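Local structure of probable antibiotics synthesis protein (Thermus thermophilus, 1V70) at residues Leu29-Leu35 with Ala95-Thr101; Ala40-His46 with Gly82-Arg88; Ser49-Ala55 with Met75-Ala81. The protein is of unknown function but has a cupin fold, probably binds a metal ion and may take part in antibiotic synthesis. All coordinates share one frame. Where two conformers were deposited one is given. Residues are numbered along the deposited sequence.

How the contacts relate
The three contacts are nested along the chain and none cross. Segments 29-35, 40-46 and 49-55 come first, and their partners follow in reverse order. Segment 75-81 closes the shortest loop, with 49-55 (contact 3). Segment 82-88 returns to 40-46 and closes the next (contact 2). Segment 95-101 closes the widest, with 29-35 (contact 1). Contacts 1 and 3 belong to one antiparallel sheet, where Leu98 N lies 2.8 Å from Tyr54 O. Contact 2 lies in the other sheet of the cupin barrel. Gln41 links all three: its NE2 is 2.9 Å from Tyr33 OH, and its OE1 is 2.5 Å from Tyr53 OH.

Contact 1: Leu29-Leu35 with Ala95-Thr101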
loop_
_atom_site.group_PDB
_atom_site.type_symbol
_atom_site.label_atom_id
_atom_site.label_comp_id
_atom_site.label_asym_id
_atom_site.label_seq_id
_atom_site.Cartn_x
_atom_site.Cartn_y
_atom_site.Cartn_z
ATOM N N LEU A 29 -0.654 8.670 5.424
ATOM C CA LEU A 29 -0.190 7.829 6.512
ATOM C C LEU A 29 0.001 6.475 5.842
ATOM O O LEU A 29 -0.876 6.003 5.119
ATOM C CB LEU A 29 -1.235 7.707 7.619
ATOM C CG LEU A 29 -1.524 8.952 8.460
ATOM C CD1 LEU A 29 -2.515 8.587 9.552
ATOM C CD2 LEU A 29 -0.233 9.486 9.070
ATOM N N TYR A 30 1.161 5.871 6.057
ATOM C CA TYR A 30 1.481 4.571 5.476
ATOM C C TYR A 30 1.833 3.741 6.701
ATOM O O TYR A 30 2.931 3.863 7.252
ATOM C CB TYR A 30 2.681 4.716 4.537
ATOM C CG TYR A 30 2.851 3.598 3.533
ATOM C CD1 TYR A 30 2.206 3.635 2.291
ATOM C CD2 TYR A 30 3.680 2.517 3.810
ATOM C CE1 TYR A 30 2.397 2.615 1.350
ATOM C CE2 TYR A 30 3.877 1.501 2.884
ATOM C CZ TYR A 30 3.237 1.557 1.655
ATOM O OH TYR A 30 3.471 0.557 0.738
ATOM N N ASP A 31 0.886 2.911 7.135
ATOM C CA ASP A 31 1.048 2.112 8.345
ATOM C C ASP A 31 0.843 0.622 8.183
ATOM O O ASP A 31 0.322 0.147 7.176
ATOM C CB ASP A 31 0.027 2.547 9.407
ATOM C CG ASP A 31 0.029 4.031 9.667
ATOM O OD1 ASP A 31 1.118 4.595 9.856
ATOM O OD2 ASP A 31 -1.071 4.629 9.702
ATOM N N LEU A 32 1.247 -0.104 9.218
ATOM C CA LEU A 32 1.018 -1.533 9.295
ATOM C C LEU A 32 0.088 -1.688 10.494
ATOM O O LEU A 32 0.292 -1.041 11.525
ATOM C CB LEU A 32 2.304 -2.310 9.591
ATOM C CG LEU A 32 3.374 -2.456 8.514
ATOM C CD1 LEU A 32 4.530 -3.271 9.082
ATOM C CD2 LEU A 32 2.793 -3.139 7.283
ATOM N N TYR A 33 -0.954 -2.498 10.354
ATOM C CA TYR A 33 -1.851 -2.767 11.475
ATOM C C TYR A 33 -1.620 -4.235 11.791
ATOM O O TYR A 33 -1.704 -5.082 10.903
ATOM C CB TYR A 33 -3.325 -2.584 11.104
ATOM C CG TYR A 33 -3.839 -1.162 11.033
ATOM C CD1 TYR A 33 -5.209 -0.924 10.935
ATOM C CD2 TYR A 33 -2.976 -0.061 11.024
ATOM C CE1 TYR A 33 -5.716 0.368 10.825
ATOM C CE2 TYR A 33 -3.476 1.245 10.913
ATOM C CZ TYR A 33 -4.849 1.446 10.813
ATOM O OH TYR A 33 -5.365 2.717 10.683
ATOM N N ALA A 34 -1.313 -4.538 13.047
ATOM C CA ALA A 34 -1.075 -5.912 13.467
ATOM C C ALA A 34 -2.167 -6.273 14.460
ATOM O O ALA A 34 -2.254 -5.691 15.545
ATOM C CB ALA A 34 0.303 -6.036 14.114
ATOM N N LEU A 35 -3.001 -7.235 14.074
ATOM C CA LEU A 35 -4.123 -7.657 14.901
ATOM C C LEU A 35 -4.047 -9.093 15.384
ATOM O O LEU A 35 -3.964 -10.027 14.589
ATOM C CB LEU A 35 -5.445 -7.494 14.136
ATOM C CG LEU A 35 -5.887 -6.124 13.618
ATOM C CD1 LEU A 35 -5.124 -5.765 12.352
ATOM C CD2 LEU A 35 -7.382 -6.168 13.322
ATOM N N ALA A 95 -3.101 -11.316 12.170
ATOM C CA ALA A 95 -3.282 -10.740 10.846
ATOM C C ALA A 95 -2.449 -9.470 10.768
ATOM O O ALA A 95 -2.288 -8.759 11.765
ATOM C CB ALA A 95 -4.756 -10.423 10.596
ATOM N N LEU A 96 -1.910 -9.200 9.583
ATOM C CA LEU A 96 -1.094 -8.017 9.342
ATOM C C LEU A 96 -1.629 -7.313 8.104
ATOM O O LEU A 96 -1.802 -7.936 7.058
ATOM C CB LEU A 96 0.368 -8.401 9.102
ATOM C CG LEU A 96 1.366 -7.240 9.081
ATOM C CD1 LEU A 96 1.390 -6.556 10.442
ATOM C CD2 LEU A 96 2.747 -7.764 8.730
ATOM N N LEU A 97 -1.873 -6.014 8.229
ATOM C CA LEU A 97 -2.402 -5.224 7.124
ATOM C C LEU A 97 -1.513 -4.039 6.808
ATOM O O LEU A 97 -0.864 -3.491 7.697
ATOM C CB LEU A 97 -3.784 -4.669 7.483
ATOM C CG LEU A 97 -4.796 -5.617 8.121
ATOM C CD1 LEU A 97 -6.040 -4.835 8.510
ATOM C CD2 LEU A 97 -5.125 -6.741 7.155
ATOM N N LEU A 98 -1.486 -3.662 5.535
ATOM C CA LEU A 98 -0.773 -2.478 5.082
ATOM C C LEU A 98 -1.952 -1.519 4.911
ATOM O O LEU A 98 -2.888 -1.799 4.146
ATOM C CB LEU A 98 -0.073 -2.734 3.749
ATOM C CG LEU A 98 0.631 -1.527 3.118
ATOM C CD1 LEU A 98 1.638 -0.930 4.087
ATOM C CD2 LEU A 98 1.319 -1.964 1.836
ATOM N N VAL A 99 -1.922 -0.409 5.639
ATOM C CA VAL A 99 -3.017 0.553 5.620
ATOM C C VAL A 99 -2.554 1.940 5.215
ATOM O O VAL A 99 -1.614 2.486 5.798
ATOM C CB VAL A 99 -3.677 0.636 7.019
ATOM C CG1 VAL A 99 -4.949 1.469 6.959
ATOM C CG2 VAL A 99 -3.970 -0.763 7.538
ATOM N N VAL A 100 -3.224 2.508 4.219
ATOM C CA VAL A 100 -2.884 3.835 3.729
ATOM C C VAL A 100 -4.065 4.777 3.913
ATOM O O VAL A 100 -5.195 4.449 3.546
ATOM C CB VAL A 100 -2.512 3.801 2.230
ATOM C CG1 VAL A 100 -2.127 5.199 1.756
ATOM C CG2 VAL A 100 -1.366 2.830 1.996
ATOM N N THR A 101 -3.795 5.943 4.488
ATOM C CA THR A 101 -4.824 6.951 4.720
ATOM C C THR A 101 -4.333 8.248 4.088
ATOM O O THR A 101 -3.195 8.659 4.314
ATOM C CB THR A 101 -5.050 7.188 6.225
ATOM O OG1 THR A 101 -5.305 5.937 6.875
ATOM C CG2 THR A 101 -6.237 8.118 6.444
HETATM O O HOH W 1 -3.049 4.498 7.400
#
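One face of this antiparallel strand pair, with Tyr30, Leu32, Ala34, Leu96, Leu98 and Val100, is lined with aliphatic and aromatic groups. Tyr30 CE2 is 3.5 Å from Leu98 CD1, and Tyr30 CD1 is 3.7 Å from Val100 CG2. The other face is apolar around Tyr33, Leu35, Leu97 and Val99 and turns polar at Asp31 and Thr101. There Val99 CG2 sits over the Tyr33 ring, 3.5 Å from its centroid, in a CH-pi contact. Leu35 CD1 meets Leu97 CD1 at 4.1 Å.

The backbones hold a regular register, from Leu29 opposite Thr101 to Leu35 opposite Ala95. Eight hydrogen bonds join them, two for each of the four hydrogen-bonded pairs. Val99 N to Asp31 O is 2.8 Å. The polar edge lies on the Tyr33 face, toward the Leu29-Thr101 end. Water 1 donates to Asp31 OD2 (3.0 Å), lies 2.7 Å from Thr101 OG1 and has a weak bond to Val99 O (2.9 Å). The Tyr33 hydroxyl bonds to Gln41, in the opposite sheet of the cupin barrel.

The pair supplies the second and third of five strands in its sheet. Strand 18-25 flanks residues 29-35, and strand 50-55 flanks 95-101. Helix 6-9 covers Leu32 and Leu98 through Leu6. On that same face, Leu98 and Val100 pack on their counterparts in the second subunit, and Tyr30 packs on Tyr54 of that subunit.

Contact 2: Ala40-His46 with Gly82-Arg88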
loop_
_atom_site.group_PDB
_atom_site.type_symbol
_atom_site.label_atom_id
_atom_site.label_comp_id
_atom_site.label_asym_id
_atom_site.label_seq_id
_atom_site.Cartn_x
_atom_site.Cartn_y
_atom_site.Cartn_z
ATOM N N ALA A 40 -9.234 -5.348 16.979
ATOM C CA ALA A 40 -9.885 -4.627 15.900
ATOM C C ALA A 40 -9.647 -3.131 15.929
ATOM O O ALA A 40 -9.186 -2.573 16.929
ATOM C CB ALA A 40 -11.392 -4.890 15.965
ATOM N N GLN A 41 -9.940 -2.493 14.802
ATOM C CA GLN A 41 -9.931 -1.080 14.715
ATOM C C GLN A 41 -11.360 -0.709 14.774
ATOM O O GLN A 41 -12.171 -1.095 13.943
ATOM C CB GLN A 41 -9.360 -0.651 13.363
ATOM C CG GLN A 41 -9.422 0.943 13.223
ATOM C CD GLN A 41 -8.674 1.443 12.006
ATOM O OE1 GLN A 41 -8.963 1.108 10.866
ATOM N NE2 GLN A 41 -7.699 2.331 12.283
ATOM N N LYS A 42 -11.761 0.019 15.809
ATOM C CA LYS A 42 -13.164 0.381 15.972
ATOM C C LYS A 42 -13.654 1.155 14.761
ATOM O O LYS A 42 -12.884 1.846 14.095
ATOM C CB LYS A 42 -13.368 1.232 17.229
ATOM C CG LYS A 42 -12.850 0.617 18.515
ATOM C CD LYS A 42 -13.118 1.541 19.696
ATOM C CE LYS A 42 -12.544 0.985 20.985
ATOM N NZ LYS A 42 -11.063 0.840 20.907
ATOM N N VAL A 43 -14.946 1.033 14.484
ATOM C CA VAL A 43 -15.549 1.720 13.357
ATOM C C VAL A 43 -15.455 3.222 13.556
ATOM O O VAL A 43 -15.735 3.735 14.641
ATOM C CB VAL A 43 -17.028 1.328 13.202
ATOM C CG1 VAL A 43 -17.670 2.123 12.074
ATOM C CG2 VAL A 43 -17.132 -0.162 12.933
ATOM N N HIS A 44 -15.051 3.931 12.512
ATOM C CA HIS A 44 -15.037 5.369 12.618
ATOM C C HIS A 44 -15.125 6.014 11.239
ATOM O O HIS A 44 -15.172 5.343 10.216
ATOM C CB HIS A 44 -13.730 5.757 13.308
ATOM C CG HIS A 44 -12.566 5.375 12.432
ATOM N ND1 HIS A 44 -11.782 6.287 11.805
ATOM C CD2 HIS A 44 -12.039 4.099 12.182
ATOM C CE1 HIS A 44 -10.806 5.583 11.205
ATOM N NE2 HIS A 44 -10.934 4.270 11.412
ATOM N N VAL A 45 -15.244 7.334 11.244
ATOM C CA VAL A 45 -15.422 8.097 10.024
ATOM C C VAL A 45 -14.363 9.180 9.907
ATOM O O VAL A 45 -14.089 9.899 10.869
ATOM C CB VAL A 45 -16.814 8.783 9.991
ATOM C CG1 VAL A 45 -16.911 9.709 8.788
ATOM C CG2 VAL A 45 -17.912 7.738 9.937
ATOM N N HIS A 46 -13.753 9.271 8.730
ATOM C CA HIS A 46 -12.761 10.303 8.453
ATOM C C HIS A 46 -13.485 11.296 7.558
ATOM O O HIS A 46 -13.901 10.947 6.453
ATOM C CB HIS A 46 -11.554 9.740 7.701
ATOM C CG HIS A 46 -10.632 8.926 8.552
ATOM N ND1 HIS A 46 -10.067 9.410 9.711
ATOM C CD2 HIS A 46 -10.153 7.668 8.397
ATOM C CE1 HIS A 46 -9.280 8.487 10.234
ATOM N NE2 HIS A 46 -9.314 7.421 9.455
ATOM N N GLY A 82 -15.959 9.748 4.737
ATOM C CA GLY A 82 -17.359 9.852 5.096
ATOM C C GLY A 82 -18.031 8.528 5.410
ATOM O O GLY A 82 -19.075 8.494 6.061
ATOM N N ALA A 83 -17.437 7.431 4.950
ATOM C CA ALA A 83 -18.007 6.115 5.193
ATOM C C ALA A 83 -17.501 5.501 6.491
ATOM O O ALA A 83 -16.300 5.505 6.763
ATOM C CB ALA A 83 -17.685 5.184 4.030
ATOM N N PRO A 84 -18.418 4.987 7.326
ATOM C CA PRO A 84 -17.985 4.372 8.583
ATOM C C PRO A 84 -17.206 3.118 8.194
ATOM O O PRO A 84 -17.649 2.349 7.340
ATOM C CB PRO A 84 -19.305 4.047 9.279
ATOM C CG PRO A 84 -20.217 5.136 8.772
ATOM C CD PRO A 84 -19.881 5.163 7.305
ATOM N N HIS A 85 -16.042 2.916 8.797
ATOM C CA HIS A 85 -15.239 1.749 8.453
ATOM C C HIS A 85 -14.426 1.228 9.628
ATOM O O HIS A 85 -14.081 1.974 10.545
ATOM C CB HIS A 85 -14.287 2.089 7.299
ATOM C CG HIS A 85 -13.288 3.146 7.644
ATOM N ND1 HIS A 85 -13.611 4.485 7.703
ATOM C CD2 HIS A 85 -11.993 3.055 8.028
ATOM C CE1 HIS A 85 -12.559 5.172 8.112
ATOM N NE2 HIS A 85 -11.565 4.327 8.318
ATOM N N GLY A 86 -14.121 -0.062 9.584
ATOM C CA GLY A 86 -13.328 -0.672 10.631
ATOM C C GLY A 86 -12.860 -2.036 10.178
ATOM O O GLY A 86 -13.212 -2.487 9.085
ATOM N N VAL A 87 -12.057 -2.692 11.003
ATOM C CA VAL A 87 -11.560 -4.021 10.678
ATOM C C VAL A 87 -11.445 -4.829 11.962
ATOM O O VAL A 87 -11.051 -4.301 13.002
ATOM C CB VAL A 87 -10.184 -3.959 9.946
ATOM C CG1 VAL A 87 -9.123 -3.345 10.847
ATOM C CG2 VAL A 87 -9.774 -5.341 9.501
ATOM N N ARG A 88 -11.810 -6.104 11.889
ATOM C CA ARG A 88 -11.826 -7.001 13.043
ATOM C C ARG A 88 -11.131 -8.317 12.711
ATOM O O ARG A 88 -11.326 -8.898 11.651
ATOM C CB ARG A 88 -13.274 -7.301 13.443
ATOM C CG ARG A 88 -14.154 -6.063 13.562
ATOM C CD ARG A 88 -15.526 -6.387 14.165
ATOM N NE ARG A 88 -16.057 -7.645 13.631
ATOM C CZ ARG A 88 -16.971 -7.573 12.638
ATOM N NH1 ARG A 88 -17.315 -6.399 12.137
ATOM N NH2 ARG A 88 -17.538 -8.701 12.184
HETATM O O HOH W 2 -14.448 7.531 6.583
#
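Backbone hydrogen bonds join these two strands of the cupin barrel. Gln41 N donates to Val87 O at 2.8 Å, and the return bond, Val87 N to Gln41 O, is weak at 3.3 Å. His44 N to His85 O and His85 N to His44 O are both 2.9 Å. Between these pairs the register slips by one residue, a beta bulge at Lys42 and Val43. Past the strands, Gly82 N donates to His46 O at 2.9 Å, and water 2 links His46 N to Ala83 O, 2.8 Å from each.

His44, His46 and His85 form an aromatic cluster. The His44 and His85 ring centroids are 4.1 Å apart, with planes at 53°. A His-x-His pair with a later histidine is the usual core of a cupin metal site, so these residues probably mark the equivalent pocket. Here, however, the Lys51 amine reaches in and hydrogen-bonds His85 NE2. His85 ND1 is fixed by its bond to Ala83 O, at 3.0 Å.

Val43, Val45 and Pro84 make an apolar outer patch. Val43 CG1 touches Pro84 CB at 3.8 Å, and Val45 CG2 touches Pro84 CG at 3.7 Å. Arg88, at the other end, is the charged exception and leads away to salt bridges with Glu68 and Glu90. Gly86 faces the bulge, and there is no room for a side chain: a CB on it would lie 2.8 Å from Gln41 O.

Contact 3: Ser49-Ala55 with Met75-Ala81; sequences SDKVYYA and MAAFAPA
Strands 50-55 and 75-79 form an antiparallel pair of the cupin beta-barrel, with axes 4.7 Å apart at closest approach and an angle of 164°. Phi runs from about -83 to -137° and psi from 99 to 152°. Met75 O accepts from Ala55 N at 3.0 Å. Ala76 faces Tyr54 in a non-hydrogen-bonded pair, CA to CA 4.2 Å. Ala77 and Tyr53 form a hydrogen-bonded pair: Ala77 N to Tyr53 O is 2.9 Å, Tyr53 N to Ala77 O 3.0 Å. Tyr53, chi1 m, points into the barrel, where its hydroxyl bonds to Gln41. Phe78 and Val52, both chi1 t, form a non-hydrogen-bonded pair, CA to CA 4.6 Å; Val52 CG2 lies at the Phe78 ring edge, 3.4 Å from Phe78 CD1. Ala79 and Lys51 are a hydrogen-bonded pair: Ala79 N to Lys51 O is 2.7 Å, Lys51 N to Ala79 O 2.9 Å. Lys51 (t, t, m, t) sends its amine away to His85. The strand ends at Ala79. Ala81 N donates to Asp50 OD1 at 2.8 Å, with Asp50 chi1 m.

Residues 75-78 pair with a strand of the second subunit, so the sheet continues across the dimer. Asp50 OD2 forms a salt bridge to Arg27 and a hydrogen bond to Ser25, both of that subunit. The chemistry divides by face: Lys51 and Tyr53 bring polar groups into the barrel; Val52, Tyr54, Ala76 and Phe78 pack at the interface.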
loop_
_atom_site.group_PDB
_atom_site.type_symbol
_atom_site.label_atom_id
_atom_site.label_comp_id
_atom_site.label_asym_id
_atom_site.label_seq_id
_atom_site.Cartn_x
_atom_site.Cartn_y
_atom_site.Cartn_z
ATOM N N SER A 49 -10.626 12.032 4.519
ATOM C CA SER A 49 -9.528 11.138 4.168
ATOM C C SER A 49 -10.049 9.801 3.669
ATOM O O SER A 49 -11.030 9.278 4.193
ATOM C CB SER A 49 -8.623 10.886 5.378
ATOM O OG SER A 49 -7.975 12.069 5.814
ATOM N N ASP A 50 -9.399 9.259 2.642
ATOM C CA ASP A 50 -9.770 7.953 2.117
ATOM C C ASP A 50 -8.795 6.971 2.753
ATOM O O ASP A 50 -7.677 7.342 3.106
ATOM C CB ASP A 50 -9.618 7.885 0.592
ATOM C CG ASP A 50 -10.633 8.738 -0.143
ATOM O OD1 ASP A 50 -11.770 8.880 0.347
ATOM O OD2 ASP A 50 -10.295 9.253 -1.227
ATOM N N LYS A 51 -9.219 5.724 2.909
ATOM C CA LYS A 51 -8.350 4.714 3.493
ATOM C C LYS A 51 -8.447 3.413 2.712
ATOM O O LYS A 51 -9.511 3.057 2.210
ATOM C CB LYS A 51 -8.723 4.465 4.961
ATOM C CG LYS A 51 -7.867 3.403 5.634
ATOM C CD LYS A 51 -8.358 3.082 7.034
ATOM C CE LYS A 51 -8.206 4.271 7.958
ATOM N NZ LYS A 51 -8.697 3.951 9.324
ATOM N N VAL A 52 -7.325 2.718 2.588
ATOM C CA VAL A 52 -7.297 1.434 1.904
ATOM C C VAL A 52 -6.591 0.411 2.785
ATOM O O VAL A 52 -5.491 0.664 3.290
ATOM C CB VAL A 52 -6.550 1.496 0.551
ATOM C CG1 VAL A 52 -6.514 0.109 -0.088
ATOM C CG2 VAL A 52 -7.233 2.483 -0.381
ATOM N N TYR A 53 -7.243 -0.730 2.985
ATOM C CA TYR A 53 -6.695 -1.835 3.769
ATOM C C TYR A 53 -6.216 -2.901 2.790
ATOM O O TYR A 53 -6.946 -3.255 1.861
ATOM C CB TYR A 53 -7.771 -2.494 4.633
ATOM C CG TYR A 53 -8.390 -1.638 5.710
ATOM C CD1 TYR A 53 -7.731 -1.406 6.918
ATOM C CD2 TYR A 53 -9.673 -1.121 5.550
ATOM C CE1 TYR A 53 -8.342 -0.688 7.943
ATOM C CE2 TYR A 53 -10.291 -0.402 6.565
ATOM C CZ TYR A 53 -9.625 -0.194 7.757
ATOM O OH TYR A 53 -10.259 0.484 8.773
ATOM N N TYR A 54 -5.007 -3.414 2.991
ATOM C CA TYR A 54 -4.467 -4.480 2.147
ATOM C C TYR A 54 -3.979 -5.583 3.084
ATOM O O TYR A 54 -3.208 -5.322 4.009
ATOM C CB TYR A 54 -3.302 -3.975 1.293
ATOM C CG TYR A 54 -2.607 -5.079 0.520
ATOM C CD1 TYR A 54 -3.216 -5.677 -0.582
ATOM C CD2 TYR A 54 -1.354 -5.549 0.914
ATOM C CE1 TYR A 54 -2.593 -6.719 -1.274
ATOM C CE2 TYR A 54 -0.724 -6.589 0.230
ATOM C CZ TYR A 54 -1.350 -7.167 -0.861
ATOM O OH TYR A 54 -0.728 -8.186 -1.548
ATOM N N ALA A 55 -4.436 -6.810 2.862
ATOM C CA ALA A 55 -4.034 -7.923 3.721
ATOM C C ALA A 55 -2.689 -8.532 3.325
ATOM O O ALA A 55 -2.530 -9.050 2.217
ATOM C CB ALA A 55 -5.124 -9.002 3.723
ATOM N N MET A 75 -5.739 -9.245 -0.963
ATOM C CA MET A 75 -6.961 -8.481 -1.197
ATOM C C MET A 75 -6.904 -7.103 -0.553
ATOM O O MET A 75 -6.306 -6.927 0.513
ATOM C CB MET A 75 -8.173 -9.239 -0.650
ATOM C CG MET A 75 -8.485 -10.534 -1.388
ATOM S SD MET A 75 -9.801 -11.495 -0.610
ATOM C CE MET A 75 -11.221 -10.429 -0.887
ATOM N N ALA A 76 -7.530 -6.132 -1.210
ATOM C CA ALA A 76 -7.580 -4.761 -0.716
ATOM C C ALA A 76 -9.014 -4.245 -0.739
ATOM O O ALA A 76 -9.799 -4.600 -1.626
ATOM C CB ALA A 76 -6.688 -3.860 -1.570
ATOM N N ALA A 77 -9.346 -3.405 0.237
ATOM C CA ALA A 77 -10.674 -2.811 0.347
ATOM C C ALA A 77 -10.525 -1.303 0.532
ATOM O O ALA A 77 -9.665 -0.840 1.293
ATOM C CB ALA A 77 -11.424 -3.416 1.525
ATOM N N PHE A 78 -11.374 -0.549 -0.159
ATOM C CA PHE A 78 -11.360 0.910 -0.130
ATOM C C PHE A 78 -12.473 1.490 0.753
ATOM O O PHE A 78 -13.640 1.134 0.603
ATOM C CB PHE A 78 -11.530 1.427 -1.565
ATOM C CG PHE A 78 -11.391 2.916 -1.707
ATOM C CD1 PHE A 78 -10.135 3.511 -1.742
ATOM C CD2 PHE A 78 -12.518 3.726 -1.815
ATOM C CE1 PHE A 78 -10.000 4.894 -1.886
ATOM C CE2 PHE A 78 -12.394 5.109 -1.958
ATOM C CZ PHE A 78 -11.134 5.692 -1.994
ATOM N N ALA A 79 -12.103 2.384 1.665
ATOM C CA ALA A 79 -13.064 3.038 2.550
ATOM C C ALA A 79 -13.010 4.532 2.235
ATOM O O ALA A 79 -12.118 5.247 2.693
ATOM C CB ALA A 79 -12.696 2.791 4.008
ATOM N N PRO A 80 -13.966 5.024 1.434
ATOM C CA PRO A 80 -13.981 6.444 1.080
ATOM C C PRO A 80 -14.331 7.364 2.242
ATOM O O PRO A 80 -15.032 6.970 3.174
ATOM C CB PRO A 80 -15.018 6.504 -0.040
ATOM C CG PRO A 80 -15.997 5.451 0.367
ATOM C CD PRO A 80 -15.096 4.312 0.813
ATOM N N ALA A 81 -13.829 8.592 2.176
ATOM C CA ALA A 81 -14.088 9.589 3.205
ATOM C C ALA A 81 -15.586 9.687 3.464
ATOM O O ALA A 81 -16.387 9.702 2.526
ATOM C CB ALA A 81 -13.543 10.943 2.762
HETATM O O HOH W 3 -12.059 6.864 5.066
#